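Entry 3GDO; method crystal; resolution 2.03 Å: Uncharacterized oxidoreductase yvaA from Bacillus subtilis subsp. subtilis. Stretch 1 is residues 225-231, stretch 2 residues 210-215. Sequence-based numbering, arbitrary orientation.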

# COMPACT_ATOMS: atom_id res chain seq x y z
N ILE B 225 -3.18 -3.16 -6.43
CA ILE B 225 -3.47 -1.98 -5.61
C ILE B 225 -2.69 -0.84 -6.24
O ILE B 225 -1.47 -0.95 -6.35
CB ILE B 225 -2.98 -2.15 -4.13
CG1 ILE B 225 -3.53 -3.40 -3.42
CG2 ILE B 225 -3.16 -0.81 -3.33
CD1 ILE B 225 -4.99 -3.55 -3.36
N LEU B 226 -3.36 0.24 -6.64
CA LEU B 226 -2.68 1.33 -7.37
C LEU B 226 -3.02 2.62 -6.68
O LEU B 226 -4.21 2.93 -6.48
CB LEU B 226 -3.14 1.41 -8.83
CG LEU B 226 -3.06 0.12 -9.64
CD1 LEU B 226 -3.90 0.26 -10.92
CD2 LEU B 226 -1.61 -0.19 -9.96
N TYR B 227 -1.98 3.34 -6.27
CA TYR B 227 -2.21 4.49 -5.41
C TYR B 227 -1.17 5.55 -5.62
O TYR B 227 -0.07 5.28 -6.14
CB TYR B 227 -2.31 4.07 -3.94
CG TYR B 227 -1.04 3.55 -3.33
CD1 TYR B 227 -0.16 4.42 -2.68
CD2 TYR B 227 -0.71 2.16 -3.41
CE1 TYR B 227 1.00 3.95 -2.11
CE2 TYR B 227 0.48 1.68 -2.83
CZ TYR B 227 1.33 2.59 -2.18
OH TYR B 227 2.50 2.17 -1.59
N GLY B 228 -1.51 6.76 -5.21
CA GLY B 228 -0.70 7.93 -5.50
C GLY B 228 -1.17 9.07 -4.63
O GLY B 228 -2.39 9.32 -4.53
N GLY B 229 -0.23 9.74 -3.96
CA GLY B 229 -0.54 11.04 -3.31
C GLY B 229 0.32 12.20 -3.76
O GLY B 229 1.33 12.03 -4.47
N SER B 230 -0.10 13.42 -3.37
CA SER B 230 0.61 14.62 -3.76
C SER B 230 1.29 15.36 -2.59
O SER B 230 1.82 16.46 -2.78
CB SER B 230 -0.34 15.57 -4.50
OG SER B 230 -0.82 15.02 -5.70
N ILE B 231 1.28 14.78 -1.39
CA ILE B 231 1.95 15.35 -0.22
C ILE B 231 2.80 14.25 0.35
O ILE B 231 2.56 13.78 1.44
CB ILE B 231 0.96 15.86 0.89
CG1 ILE B 231 -0.29 16.51 0.23
CG2 ILE B 231 1.68 16.87 1.83
CD1 ILE B 231 -1.37 16.94 1.20
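Stretch 2 210-215: VDYFHL

Stretch 2 enters as a loop at V210 and D211 and becomes a strand from Y212 to L215, with extended phi/psi values throughout (phi -146 to -117°, psi 112 to 145°). It runs antiparallel to strand 225-228: the N-to-C directions differ by 173°, and the axes approach to 4.6 Å. The register pairs L226 with L215, Y227 with H214 and G228 with F213, at CA-CA distances of 5.0, 4.2 and 5.4 Å.

The long-short-long alternation follows from the backbone hydrogen bonding. At the first bridge L215 N donates to L226 O (2.6 Å) and L226 N to L215 O (2.8 Å), both with N-H...O angles of 167°. At the third, F213 N reaches G228 O at 3.0 Å and 166°, while G228 N to F213 O, at 2.9 Å, is more bent at 143°. Y227 and H214 form no backbone hydrogen bond with each other; their CA atoms instead face carbonyls of the neighbouring pairs, Y227 CA at 3.1 Å from F213 O and H214 CA at 3.5 Å from L226 O, both CA-H...O contacts.

Side chains sort by sheet face. L226, L215 and F213 share one, where L226 CB and L215 CB are 4.5 Å apart. F213, with chi1 at 63° (p), lays its ring over G228: G228 CA is 4.2 Å from the ring centroid and 20° off the ring normal, a CH-pi geometry. An ideal CB on G228 would stand 2.8 Å from F213 CZ, a clash, so the ring occupies space left by the glycine. On the other face the rings of Y227 and H214 are inclined by only 20° but slid apart, their centroids 5.6 Å distant, so they barely overlap; the closer approach is Y227 CB to H214 CD2, 3.4 Å.

Beyond the ladder, S230 OG donates to D211 O at 2.8 Å. A second bridge runs through water 1, which accepts from S230 N (2.8 Å to the water oxygen) and lies 3.0 Å from D211 OD1, placed to donate to it.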

# COMPACT_ATOMS: atom_id res chain seq x y z
N VAL B 210 -8.55 16.25 -8.37
CA VAL B 210 -8.03 15.09 -7.70
C VAL B 210 -6.51 15.18 -7.56
O VAL B 210 -5.81 15.49 -8.51
CB VAL B 210 -8.40 13.82 -8.50
CG1 VAL B 210 -7.63 12.61 -7.94
CG2 VAL B 210 -9.96 13.63 -8.49
N ASP B 211 -6.02 14.86 -6.37
CA ASP B 211 -4.56 14.81 -6.11
C ASP B 211 -4.14 13.57 -5.28
O ASP B 211 -2.94 13.37 -4.95
CB ASP B 211 -4.07 16.15 -5.49
CG ASP B 211 -4.59 16.38 -4.06
OD1 ASP B 211 -4.93 15.39 -3.35
OD2 ASP B 211 -4.64 17.56 -3.63
N TYR B 212 -5.13 12.74 -5.01
CA TYR B 212 -4.96 11.50 -4.28
C TYR B 212 -5.88 10.42 -4.85
O TYR B 212 -7.08 10.64 -5.06
CB TYR B 212 -5.28 11.74 -2.79
CG TYR B 212 -5.25 10.50 -1.95
CD1 TYR B 212 -4.14 10.20 -1.14
CD2 TYR B 212 -6.31 9.59 -1.98
CE1 TYR B 212 -4.11 9.03 -0.36
CE2 TYR B 212 -6.28 8.42 -1.26
CZ TYR B 212 -5.17 8.14 -0.46
OH TYR B 212 -5.19 7.01 0.29
N PHE B 213 -5.32 9.23 -5.07
CA PHE B 213 -6.14 8.09 -5.44
C PHE B 213 -5.56 6.82 -4.84
O PHE B 213 -4.32 6.64 -4.74
CB PHE B 213 -6.28 7.96 -6.98
CG PHE B 213 -4.97 7.69 -7.68
CD1 PHE B 213 -4.46 6.39 -7.78
CD2 PHE B 213 -4.24 8.73 -8.22
CE1 PHE B 213 -3.24 6.15 -8.38
CE2 PHE B 213 -3.01 8.51 -8.80
CZ PHE B 213 -2.52 7.20 -8.91
N HIS B 214 -6.48 5.95 -4.48
CA HIS B 214 -6.14 4.62 -4.03
C HIS B 214 -7.14 3.63 -4.69
O HIS B 214 -8.33 3.66 -4.39
CB HIS B 214 -6.28 4.54 -2.50
CG HIS B 214 -5.67 3.31 -1.94
ND1 HIS B 214 -6.30 2.08 -2.00
CD2 HIS B 214 -4.44 3.09 -1.41
CE1 HIS B 214 -5.50 1.16 -1.48
NE2 HIS B 214 -4.36 1.74 -1.13
N LEU B 215 -6.67 2.80 -5.59
CA LEU B 215 -7.58 1.88 -6.28
C LEU B 215 -7.24 0.44 -5.97
O LEU B 215 -6.06 0.07 -5.94
CB LEU B 215 -7.46 2.07 -7.81
CG LEU B 215 -8.29 3.10 -8.57
CD1 LEU B 215 -8.01 4.53 -8.06
CD2 LEU B 215 -7.91 2.99 -10.05
O HOH W 1 -2.44 14.27 -2.16